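Local coordinates for protein cytochrome P450 113A1 (Saccharopolyspora erythraea, PDB 2JJO) that hydroxylates erythromycin D at C-12 of its macrolactone ring to give erythromycin C, using heme, dioxygen and NADPH, at residues A[288-293]-A[311-316]; A[68-73]-A[89-94]; A[284-289]-A[392-397]. The protein carries 1 engineered substitution. One frame throughout, in Å; residues are numbered along the deposited sequence. Where two conformers were deposited one is given.

Contact 1 (A[288-293]-A[311-316]). With EY5 (Erythromycin D), chain C.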
# COMPACT_ATOMS: atom_id res chain seq x y z
N PHE A 288 0.32 4.74 0.36
CA PHE A 288 1.12 4.94 -0.83
C PHE A 288 0.57 6.24 -1.45
O PHE A 288 -0.47 6.23 -2.12
CB PHE A 288 0.88 3.74 -1.79
CG PHE A 288 1.85 3.63 -2.91
CD1 PHE A 288 3.23 3.75 -2.70
CD2 PHE A 288 1.39 3.37 -4.21
CE1 PHE A 288 4.15 3.63 -3.76
CE2 PHE A 288 2.29 3.21 -5.27
CZ PHE A 288 3.67 3.33 -5.04
N PRO A 289 1.21 7.38 -1.15
CA PRO A 289 0.65 8.69 -1.48
C PRO A 289 0.85 9.13 -2.93
O PRO A 289 0.24 10.10 -3.35
CB PRO A 289 1.41 9.64 -0.52
CG PRO A 289 2.80 8.94 -0.41
CD PRO A 289 2.50 7.47 -0.42
N GLN A 290 1.70 8.44 -3.69
CA GLN A 290 1.98 8.85 -5.07
C GLN A 290 2.27 7.59 -5.88
O GLN A 290 2.64 6.56 -5.31
CB GLN A 290 3.17 9.82 -5.07
CG GLN A 290 4.42 9.14 -4.63
CD GLN A 290 5.62 10.04 -4.49
OE1 GLN A 290 5.63 11.20 -4.95
NE2 GLN A 290 6.67 9.51 -3.85
N MET A 291 2.04 7.64 -7.20
CA MET A 291 2.40 6.51 -8.03
C MET A 291 2.88 7.00 -9.40
O MET A 291 2.52 8.10 -9.82
CB MET A 291 1.33 5.40 -8.19
CG MET A 291 -0.15 5.74 -8.24
SD MET A 291 -1.09 4.44 -7.30
CE MET A 291 -1.14 5.20 -5.70
N GLN A 292 3.68 6.19 -10.09
CA GLN A 292 4.28 6.70 -11.31
C GLN A 292 3.69 6.04 -12.53
O GLN A 292 3.23 4.91 -12.44
CB GLN A 292 5.81 6.60 -11.29
CG GLN A 292 6.47 7.55 -10.31
CD GLN A 292 6.54 6.93 -8.92
OE1 GLN A 292 7.14 5.86 -8.74
NE2 GLN A 292 5.89 7.58 -7.93
N ARG A 293 3.65 6.79 -13.63
CA ARG A 293 3.31 6.32 -14.96
C ARG A 293 4.39 6.84 -15.95
O ARG A 293 5.27 7.64 -15.56
CB ARG A 293 1.90 6.82 -15.40
CG ARG A 293 0.70 6.29 -14.54
CD ARG A 293 0.67 4.76 -14.50
NE ARG A 293 -0.52 4.16 -13.89
CZ ARG A 293 -0.53 3.61 -12.67
NH1 ARG A 293 0.58 3.59 -11.90
NH2 ARG A 293 -1.65 3.04 -12.24
N MET A 311 8.32 10.48 -17.27
CA MET A 311 7.66 9.98 -16.10
C MET A 311 6.67 11.00 -15.54
O MET A 311 6.95 12.18 -15.48
CB MET A 311 8.71 9.59 -15.04
CG MET A 311 8.08 8.91 -13.79
SD MET A 311 9.32 8.18 -12.72
CE MET A 311 9.52 6.52 -13.38
N VAL A 312 5.51 10.49 -15.16
CA VAL A 312 4.45 11.23 -14.53
C VAL A 312 4.21 10.66 -13.11
O VAL A 312 4.15 9.41 -12.92
CB VAL A 312 3.16 11.06 -15.37
CG1 VAL A 312 1.94 11.66 -14.67
CG2 VAL A 312 3.39 11.64 -16.78
N ASN A 313 4.11 11.56 -12.14
CA ASN A 313 3.83 11.24 -10.77
C ASN A 313 2.44 11.77 -10.35
O ASN A 313 2.23 13.00 -10.24
CB ASN A 313 4.97 11.85 -9.90
CG ASN A 313 4.95 11.37 -8.45
OD1 ASN A 313 4.89 12.17 -7.51
ND2 ASN A 313 4.99 10.07 -8.26
N THR A 314 1.51 10.83 -10.12
CA THR A 314 0.16 11.13 -9.62
C THR A 314 0.14 11.13 -8.11
O THR A 314 0.43 10.10 -7.48
CB THR A 314 -0.93 10.15 -10.15
OG1 THR A 314 -0.67 8.81 -9.72
CG2 THR A 314 -1.00 10.14 -11.69
N TRP A 315 -0.23 12.28 -7.52
CA TRP A 315 -0.34 12.44 -6.07
C TRP A 315 -1.72 12.06 -5.59
O TRP A 315 -2.63 12.91 -5.54
CB TRP A 315 -0.04 13.89 -5.67
CG TRP A 315 1.43 14.19 -5.65
CD1 TRP A 315 2.18 14.70 -6.69
CD2 TRP A 315 2.35 13.96 -4.57
NE1 TRP A 315 3.50 14.82 -6.31
CE2 TRP A 315 3.63 14.39 -5.01
CE3 TRP A 315 2.21 13.45 -3.27
CZ2 TRP A 315 4.77 14.32 -4.20
CZ3 TRP A 315 3.35 13.38 -2.44
CH2 TRP A 315 4.61 13.82 -2.91
N VAL A 316 -1.89 10.77 -5.27
CA VAL A 316 -3.11 10.28 -4.62
C VAL A 316 -3.40 11.09 -3.34
O VAL A 316 -4.55 11.44 -3.06
CB VAL A 316 -3.03 8.77 -4.27
CG1 VAL A 316 -4.29 8.30 -3.51
CG2 VAL A 316 -2.91 7.95 -5.53
O1 EY5 C . 5.05 -3.68 -4.31
C1 EY5 C . 5.01 -3.40 -5.52
O2 EY5 C . 3.76 -3.12 -6.15
C13 EY5 C . 2.56 -3.29 -5.40
C36 EY5 C . 1.52 -3.96 -6.30
C37 EY5 C . 2.06 -5.20 -6.94
C12 EY5 C . 2.12 -1.91 -4.93
C35 EY5 C . 2.33 -0.87 -6.03
C11 EY5 C . 2.84 -1.51 -3.64
O12 EY5 C . 2.52 -2.37 -2.52
C10 EY5 C . 2.55 -0.06 -3.21
C34 EY5 C . 1.06 0.12 -2.87
C2 EY5 C . 6.17 -3.32 -6.50
C30 EY5 C . 6.74 -4.73 -6.66
C3 EY5 C . 7.20 -2.26 -6.14
O3 EY5 C . 8.08 -2.13 -7.28
C14 EY5 C . 9.46 -1.98 -7.05
O4 EY5 C . 9.84 -0.69 -7.53
C18 EY5 C . 9.74 -0.48 -8.94
C21 EY5 C . 10.17 0.97 -9.23
C17 EY5 C . 10.66 -1.47 -9.62
O6 EY5 C . 10.60 -1.29 -11.04
C16 EY5 C . 10.38 -2.94 -9.25
C19 EY5 C . 11.51 -3.81 -9.81
O5 EY5 C . 9.19 -3.38 -9.90
C15 EY5 C . 10.25 -3.12 -7.73
C4 EY5 C . 6.55 -0.90 -5.75
C31 EY5 C . 6.14 -0.08 -6.99
C5 EY5 C . 7.45 -0.13 -4.75
C6 EY5 C . 7.13 -0.39 -3.27
C32 EY5 C . 8.28 0.09 -2.39
O10 EY5 C . 7.04 -1.82 -3.03
C7 EY5 C . 5.83 0.39 -2.94
C8 EY5 C . 4.89 -0.18 -1.89
C33 EY5 C . 5.40 0.13 -0.47
C9 EY5 C . 3.48 0.33 -2.05
O11 EY5 C . 3.02 1.04 -1.19
O7 EY5 C . 7.36 1.28 -4.92
C22 EY5 C . 8.50 1.87 -5.55
O9 EY5 C . 9.68 1.73 -4.76
C26 EY5 C . 10.83 2.29 -5.41
C27 EY5 C . 12.03 1.97 -4.56
C25 EY5 C . 10.65 3.79 -5.64
C24 EY5 C . 9.33 4.07 -6.38
N1 EY5 C . 8.98 5.51 -6.61
C29 EY5 C . 9.97 6.12 -7.50
C28 EY5 C . 8.80 6.34 -5.41
C23 EY5 C . 8.18 3.36 -5.67
O8 EY5 C . 6.97 3.53 -6.42
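Two adjacent antiparallel strands of the mixed beta sheet of the P450 fold meet in this contact, with Met291 facing Thr314 and Arg293 facing Val312 as hydrogen-bonded pairs, and Gln292 beside Asn313 as the non-hydrogen-bonded pair between them. The pairing rests on reciprocal backbone bonds: Met291 N to Thr314 O measures 3.0 Å and Thr314 N to Met291 O 2.9 Å. The second pair repeats the pattern, Arg293 N reaching Val312 O at 2.8 Å. Met291 O is gripped twice, because Thr314 OG1 also donates to it at 3.3 Å; this hydroxyl stands 42° above the carbonyl plane. Side chains of Gln290, Gln292, Asn313 and Trp315 share one face of the sheet. There Gln290 CB lies over the six-membered ring of Trp315, 4.3 Å from its centroid and 16° off the normal, a CH-pi contact, while the indole NE1 bonds to His52. Gln292 runs alongside Asn313, and its CG passes the sulfur of Met311. A bend at chi2 (86°) turns the Gln292 amide toward the substrate, so that OE1 accepts from the dimethylamino N1 of erythromycin D at 2.8 Å. The neighbouring sugar hydroxyl O8 donates to the same OE1 over a longer 3.3 Å, so one amide oxygen reads two adjacent groups of the desosamine. On the other face Arg293 folds back along its own strand, NH1 bonding Gln292 O at 3.0 Å with the acceptor close to the guanidinium plane, and NH2 bonds a heme propionate. A strand following the K helix that offers an arginine to a propionate while lining the substrate pocket is a recurrent element of the cytochrome P450 fold.

Contact 2 (A[68-73]-A[89-94]). With EY5 (Erythromycin D), chain C.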
# COMPACT_ATOMS: atom_id res chain seq x y z
N THR A 68 -2.09 5.97 -23.01
CA THR A 68 -1.19 7.13 -22.90
C THR A 68 -0.22 7.04 -21.72
O THR A 68 0.95 7.36 -21.85
CB THR A 68 -2.03 8.39 -22.69
OG1 THR A 68 -2.95 8.47 -23.77
CG2 THR A 68 -1.16 9.65 -22.63
N PHE A 69 -0.72 6.63 -20.56
CA PHE A 69 0.08 6.62 -19.34
C PHE A 69 0.33 5.18 -18.92
O PHE A 69 -0.46 4.58 -18.17
CB PHE A 69 -0.61 7.44 -18.25
CG PHE A 69 -0.96 8.83 -18.68
CD1 PHE A 69 -2.27 9.14 -19.10
CD2 PHE A 69 0.01 9.84 -18.67
CE1 PHE A 69 -2.60 10.46 -19.50
CE2 PHE A 69 -0.31 11.15 -19.06
CZ PHE A 69 -1.61 11.45 -19.49
N SER A 70 1.40 4.63 -19.48
CA SER A 70 1.87 3.28 -19.17
C SER A 70 2.34 3.15 -17.70
O SER A 70 2.88 4.09 -17.10
CB SER A 70 3.02 2.92 -20.13
OG SER A 70 3.63 1.69 -19.76
N SER A 71 2.11 1.97 -17.12
CA SER A 71 2.63 1.64 -15.80
C SER A 71 4.09 1.12 -15.84
O SER A 71 4.68 0.88 -14.79
CB SER A 71 1.73 0.60 -15.12
OG SER A 71 0.48 1.19 -14.81
N ASP A 72 4.64 0.93 -17.04
CA ASP A 72 6.02 0.47 -17.21
C ASP A 72 7.03 1.63 -17.13
O ASP A 72 7.05 2.48 -18.02
CB ASP A 72 6.14 -0.24 -18.55
CG ASP A 72 7.49 -0.89 -18.77
OD1 ASP A 72 7.69 -1.44 -19.87
OD2 ASP A 72 8.36 -0.83 -17.87
N PRO A 73 7.86 1.68 -16.07
CA PRO A 73 8.79 2.83 -15.93
C PRO A 73 9.97 2.73 -16.87
O PRO A 73 10.66 3.72 -17.10
CB PRO A 73 9.28 2.74 -14.47
CG PRO A 73 9.10 1.27 -14.10
CD PRO A 73 7.94 0.75 -14.92
N GLU A 89 3.54 -3.27 -13.52
CA GLU A 89 4.27 -2.59 -14.60
C GLU A 89 3.89 -3.03 -16.02
O GLU A 89 4.58 -2.69 -16.99
CB GLU A 89 5.78 -2.70 -14.39
CG GLU A 89 6.24 -1.95 -13.11
CD GLU A 89 7.75 -2.12 -12.82
OE1 GLU A 89 8.42 -2.89 -13.54
OE2 GLU A 89 8.27 -1.42 -11.92
N ILE A 90 2.77 -3.75 -16.13
CA ILE A 90 2.33 -4.26 -17.43
C ILE A 90 1.03 -3.60 -17.76
O ILE A 90 0.23 -3.32 -16.84
CB ILE A 90 2.24 -5.82 -17.41
CG1 ILE A 90 3.64 -6.40 -17.24
CG2 ILE A 90 1.65 -6.39 -18.74
CD1 ILE A 90 3.71 -7.87 -16.75
N ASP A 91 0.82 -3.32 -19.06
CA ASP A 91 -0.39 -2.62 -19.53
C ASP A 91 -1.31 -3.59 -20.31
O ASP A 91 -0.89 -4.69 -20.71
CB ASP A 91 -0.05 -1.43 -20.45
CG ASP A 91 0.99 -0.46 -19.86
OD1 ASP A 91 0.85 -0.03 -18.69
OD2 ASP A 91 1.92 -0.08 -20.58
N PRO A 92 -2.56 -3.21 -20.52
CA PRO A 92 -3.35 -3.97 -21.49
C PRO A 92 -2.65 -4.00 -22.85
O PRO A 92 -1.92 -3.07 -23.19
CB PRO A 92 -4.66 -3.17 -21.58
CG PRO A 92 -4.76 -2.48 -20.20
CD PRO A 92 -3.33 -2.10 -19.91
N PRO A 93 -2.84 -5.06 -23.64
CA PRO A 93 -3.68 -6.24 -23.37
C PRO A 93 -3.00 -7.31 -22.52
O PRO A 93 -3.68 -8.22 -22.07
CB PRO A 93 -3.98 -6.76 -24.79
CG PRO A 93 -2.70 -6.47 -25.54
CD PRO A 93 -2.22 -5.13 -24.97
N GLU A 94 -1.68 -7.22 -22.30
CA GLU A 94 -0.96 -8.23 -21.49
C GLU A 94 -1.42 -8.35 -20.03
O GLU A 94 -1.45 -9.47 -19.49
CB GLU A 94 0.56 -7.99 -21.51
CG GLU A 94 1.16 -8.15 -22.89
CD GLU A 94 0.80 -6.97 -23.80
OE1 GLU A 94 0.82 -5.80 -23.35
OE2 GLU A 94 0.46 -7.23 -24.98
O1 EY5 C . 5.05 -3.68 -4.31
C1 EY5 C . 5.01 -3.40 -5.52
O2 EY5 C . 3.76 -3.12 -6.15
C13 EY5 C . 2.56 -3.29 -5.40
C36 EY5 C . 1.52 -3.96 -6.30
C37 EY5 C . 2.06 -5.20 -6.94
C12 EY5 C . 2.12 -1.91 -4.93
C35 EY5 C . 2.33 -0.87 -6.03
C11 EY5 C . 2.84 -1.51 -3.64
O12 EY5 C . 2.52 -2.37 -2.52
C10 EY5 C . 2.55 -0.06 -3.21
C34 EY5 C . 1.06 0.12 -2.87
C2 EY5 C . 6.17 -3.32 -6.50
C30 EY5 C . 6.74 -4.73 -6.66
C3 EY5 C . 7.20 -2.26 -6.14
O3 EY5 C . 8.08 -2.13 -7.28
C14 EY5 C . 9.46 -1.98 -7.05
O4 EY5 C . 9.84 -0.69 -7.53
C18 EY5 C . 9.74 -0.48 -8.94
C21 EY5 C . 10.17 0.97 -9.23
C17 EY5 C . 10.66 -1.47 -9.62
O6 EY5 C . 10.60 -1.29 -11.04
C16 EY5 C . 10.38 -2.94 -9.25
C19 EY5 C . 11.51 -3.81 -9.81
O5 EY5 C . 9.19 -3.38 -9.90
C15 EY5 C . 10.25 -3.12 -7.73
C4 EY5 C . 6.55 -0.90 -5.75
C31 EY5 C . 6.14 -0.08 -6.99
C5 EY5 C . 7.45 -0.13 -4.75
C6 EY5 C . 7.13 -0.39 -3.27
C32 EY5 C . 8.28 0.09 -2.39
O10 EY5 C . 7.04 -1.82 -3.03
C7 EY5 C . 5.83 0.39 -2.94
C8 EY5 C . 4.89 -0.18 -1.89
C33 EY5 C . 5.40 0.13 -0.47
C9 EY5 C . 3.48 0.33 -2.05
O11 EY5 C . 3.02 1.04 -1.19
O7 EY5 C . 7.36 1.28 -4.92
C22 EY5 C . 8.50 1.87 -5.55
O9 EY5 C . 9.68 1.73 -4.76
C26 EY5 C . 10.83 2.29 -5.41
C27 EY5 C . 12.03 1.97 -4.56
C25 EY5 C . 10.65 3.79 -5.64
C24 EY5 C . 9.33 4.07 -6.38
N1 EY5 C . 8.98 5.51 -6.61
C29 EY5 C . 9.97 6.12 -7.50
C28 EY5 C . 8.80 6.34 -5.41
C23 EY5 C . 8.18 3.36 -5.67
O8 EY5 C . 6.97 3.53 -6.42
O HOH W 1 8.86 -3.54 -16.05
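Glu89 crosses the ring of Pro73 at about a right angle, its carboxylate carbon CD lying 3.6 Å from Pro73 CD, while Glu89 CG rests near the carbonyl oxygen of Ser71. Its chain is extended beyond CG, which carries the carboxylate past the proline to the mycarose sugar of erythromycin D. Both sugar hydroxyls use the same oxygen: O6 of the ligand donates to Glu89 OE2 at 2.5 Å, a very short bond, and O5 donates to that OE2 at 3.0 Å. The other oxygen is held by a water, which donates to Glu89 OE1 at 2.6 Å and makes a weak bond of 3.3 Å to Asp72 OD2. Such a water between two carboxylates would probably ease their mutual repulsion, and Asp72 OD2 is also bonded to Thr74 OG1. Residues 89-94 belong to the loop that leads into helix 94-103, the B-C loop of P450 enzymes, which commonly closes over the substrate; here it is tied to the edge of the mixed sheet, whose outer strand is 69-70. The tie is Asp91, which presents both carboxylate oxygens to consecutive residues. Ser70 OG donates to Asp91 OD2 at 2.6 Å, and Ser71 N donates to Asp91 OD1 at 2.8 Å along a nearly straight path (169° at the hydrogen). Each oxygen uses its syn lone pair, so the two donors sit in the mouth of the carboxylate and should fix its rotation. With chi1 at 173°, Ser70 OG lies on the carbonyl side of its own residue, where it also accepts from Asp72 N at 3.0 Å, forming an ST turn.

Contact 3 (A[284-289]-A[392-397]). With EY5 (Erythromycin D), chain C.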
# COMPACT_ATOMS: atom_id res chain seq x y z
N TYR A 284 -7.73 9.87 4.06
CA TYR A 284 -7.08 10.93 4.82
C TYR A 284 -5.57 10.75 4.80
O TYR A 284 -4.84 11.70 4.60
CB TYR A 284 -7.60 10.90 6.28
CG TYR A 284 -7.34 12.13 7.10
CD1 TYR A 284 -7.95 13.35 6.78
CD2 TYR A 284 -6.53 12.06 8.24
CE1 TYR A 284 -7.74 14.47 7.55
CE2 TYR A 284 -6.31 13.18 9.02
CZ TYR A 284 -6.92 14.37 8.66
OH TYR A 284 -6.69 15.46 9.40
N ARG A 285 -5.09 9.53 5.02
CA ARG A 285 -3.66 9.27 5.02
C ARG A 285 -3.34 8.02 4.18
O ARG A 285 -3.12 6.95 4.72
CB ARG A 285 -3.16 9.10 6.48
CG ARG A 285 -2.95 10.41 7.20
CD ARG A 285 -2.88 10.22 8.69
NE ARG A 285 -2.28 11.41 9.28
CZ ARG A 285 -2.59 11.91 10.47
NH1 ARG A 285 -3.50 11.30 11.24
NH2 ARG A 285 -1.96 13.02 10.90
N PRO A 286 -3.36 8.14 2.83
CA PRO A 286 -3.06 6.97 1.98
C PRO A 286 -1.66 6.45 2.25
O PRO A 286 -0.70 7.21 2.20
CB PRO A 286 -3.14 7.55 0.54
CG PRO A 286 -2.93 9.10 0.77
CD PRO A 286 -3.70 9.33 2.02
N PRO A 287 -1.54 5.15 2.56
CA PRO A 287 -0.20 4.52 2.75
C PRO A 287 0.80 4.78 1.60
O PRO A 287 1.97 5.00 1.85
CB PRO A 287 -0.54 3.03 2.85
CG PRO A 287 -1.97 3.04 3.51
CD PRO A 287 -2.65 4.20 2.79
N PHE A 288 0.32 4.74 0.36
CA PHE A 288 1.12 4.94 -0.83
C PHE A 288 0.57 6.24 -1.45
O PHE A 288 -0.47 6.23 -2.12
CB PHE A 288 0.88 3.74 -1.79
CG PHE A 288 1.85 3.63 -2.91
CD1 PHE A 288 3.23 3.75 -2.70
CD2 PHE A 288 1.39 3.37 -4.21
CE1 PHE A 288 4.15 3.63 -3.76
CE2 PHE A 288 2.29 3.21 -5.27
CZ PHE A 288 3.67 3.33 -5.04
N PRO A 289 1.21 7.38 -1.15
CA PRO A 289 0.65 8.69 -1.48
C PRO A 289 0.85 9.13 -2.93
O PRO A 289 0.24 10.10 -3.35
CB PRO A 289 1.41 9.64 -0.52
CG PRO A 289 2.80 8.94 -0.41
CD PRO A 289 2.50 7.47 -0.42
N ILE A 392 8.52 7.34 0.16
CA ILE A 392 7.78 6.26 -0.48
C ILE A 392 6.40 6.00 0.16
O ILE A 392 5.38 5.99 -0.55
CB ILE A 392 8.61 4.94 -0.62
CG1 ILE A 392 9.86 5.20 -1.49
CG2 ILE A 392 7.79 3.83 -1.26
CD1 ILE A 392 10.80 3.98 -1.64
N VAL A 393 6.36 5.77 1.47
CA VAL A 393 5.06 5.57 2.13
C VAL A 393 4.76 6.70 3.10
O VAL A 393 5.66 7.42 3.54
CB VAL A 393 4.96 4.22 2.89
CG1 VAL A 393 5.01 3.05 1.91
CG2 VAL A 393 6.06 4.11 3.98
N LEU A 394 3.48 6.80 3.46
CA LEU A 394 3.01 7.80 4.36
C LEU A 394 2.58 7.14 5.67
O LEU A 394 1.47 6.60 5.78
CB LEU A 394 1.85 8.55 3.70
CG LEU A 394 1.25 9.69 4.52
CD1 LEU A 394 2.23 10.89 4.57
CD2 LEU A 394 -0.13 10.12 4.01
N GLY A 395 3.47 7.17 6.66
CA GLY A 395 3.23 6.40 7.89
C GLY A 395 4.33 6.61 8.90
O GLY A 395 5.22 7.46 8.70
N THR A 396 4.24 5.85 10.00
CA THR A 396 5.27 5.83 11.04
C THR A 396 5.89 4.43 11.17
O THR A 396 5.21 3.41 11.00
CB THR A 396 4.65 6.20 12.41
OG1 THR A 396 3.60 5.27 12.70
CG2 THR A 396 4.06 7.63 12.40
N ARG A 397 7.17 4.38 11.49
CA ARG A 397 7.88 3.10 11.57
C ARG A 397 7.50 2.33 12.81
O ARG A 397 7.57 1.09 12.83
CB ARG A 397 9.38 3.31 11.62
CG ARG A 397 9.91 4.15 10.52
CD ARG A 397 11.46 4.14 10.61
NE ARG A 397 11.96 4.82 9.44
CZ ARG A 397 12.37 4.17 8.36
NH1 ARG A 397 12.76 4.87 7.30
NH2 ARG A 397 12.37 2.83 8.35
O1 EY5 C . 5.05 -3.68 -4.31
C1 EY5 C . 5.01 -3.40 -5.52
O2 EY5 C . 3.76 -3.12 -6.15
C13 EY5 C . 2.56 -3.29 -5.40
C36 EY5 C . 1.52 -3.96 -6.30
C37 EY5 C . 2.06 -5.20 -6.94
C12 EY5 C . 2.12 -1.91 -4.93
C35 EY5 C . 2.33 -0.87 -6.03
C11 EY5 C . 2.84 -1.51 -3.64
O12 EY5 C . 2.52 -2.37 -2.52
C10 EY5 C . 2.55 -0.06 -3.21
C34 EY5 C . 1.06 0.12 -2.87
C2 EY5 C . 6.17 -3.32 -6.50
C30 EY5 C . 6.74 -4.73 -6.66
C3 EY5 C . 7.20 -2.26 -6.14
O3 EY5 C . 8.08 -2.13 -7.28
C14 EY5 C . 9.46 -1.98 -7.05
O4 EY5 C . 9.84 -0.69 -7.53
C18 EY5 C . 9.74 -0.48 -8.94
C21 EY5 C . 10.17 0.97 -9.23
C17 EY5 C . 10.66 -1.47 -9.62
O6 EY5 C . 10.60 -1.29 -11.04
C16 EY5 C . 10.38 -2.94 -9.25
C19 EY5 C . 11.51 -3.81 -9.81
O5 EY5 C . 9.19 -3.38 -9.90
C15 EY5 C . 10.25 -3.12 -7.73
C4 EY5 C . 6.55 -0.90 -5.75
C31 EY5 C . 6.14 -0.08 -6.99
C5 EY5 C . 7.45 -0.13 -4.75
C6 EY5 C . 7.13 -0.39 -3.27
C32 EY5 C . 8.28 0.09 -2.39
O10 EY5 C . 7.04 -1.82 -3.03
C7 EY5 C . 5.83 0.39 -2.94
C8 EY5 C . 4.89 -0.18 -1.89
C33 EY5 C . 5.40 0.13 -0.47
C9 EY5 C . 3.48 0.33 -2.05
O11 EY5 C . 3.02 1.04 -1.19
O7 EY5 C . 7.36 1.28 -4.92
C22 EY5 C . 8.50 1.87 -5.55
O9 EY5 C . 9.68 1.73 -4.76
C26 EY5 C . 10.83 2.29 -5.41
C27 EY5 C . 12.03 1.97 -4.56
C25 EY5 C . 10.65 3.79 -5.64
C24 EY5 C . 9.33 4.07 -6.38
N1 EY5 C . 8.98 5.51 -6.61
C29 EY5 C . 9.97 6.12 -7.50
C28 EY5 C . 8.80 6.34 -5.41
C23 EY5 C . 8.18 3.36 -5.67
O8 EY5 C . 6.97 3.53 -6.42
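Leu394 reaches across to the 284-289 segment, starting from CB, which sits 3.2 Å from Pro286 O and 4.2 Å from Pro289 CG. Its CG, anti to the backbone N (chi1 -178°), stays beside that Pro286 carbonyl, and at the tip CD2 meets Pro286 O at 3.5 Å and Arg285 CA at 3.8 Å. A backbone bond lies beside it: Leu394 N donates to Pro287 O at 2.8 Å, the donor 33° out of the carbonyl plane. Beyond this bond the two segments turn side chains to the substrate. The Phe288 ring lies flat against the macrolactone, with C10 of erythromycin D 3.6 Å above its plane and over its centre. Val393 CG1 touches the ligand methyl C33 at 3.8 Å, and Ile392 CD1 meets the desosamine methyl C27 at the same distance. These segments correspond to two recognised substrate-contacting regions of P450 enzymes, the turn after the K helix and the C-terminal loop. Pro287 touches the heme, and Arg285 forms salt bridges to Glu27 and Glu259. The pair of loops rests against the long helix 228-259, where Asn252 bonds Leu394 O and Arg285 O, and against helix 316-320, whose Leu317 touches Leu394.

In the fold
The three contacts border the same erythromycin D molecule: Gln292 of contact 1 meets its desosamine and contact 2 its mycarose, while Phe288, shared by contacts 1 and 3, brings both to the macrolactone, and His88 adds a further hydrogen bond. Contacts 1 and 3 also share Pro289, lie about 13 Å apart between centres, and touch where Val316 CG1 comes 4.3 Å from Pro286 CB. Strands 290-295 and 69-70, one from each of contacts 1 and 2, are neighbours in the sheet; the centres are about 14 Å apart, and Arg293 NE packs 3.3 Å from Ser71 OG, next to the heme. Contacts 2 and 3 do not touch, their nearest atoms about 10 Å apart.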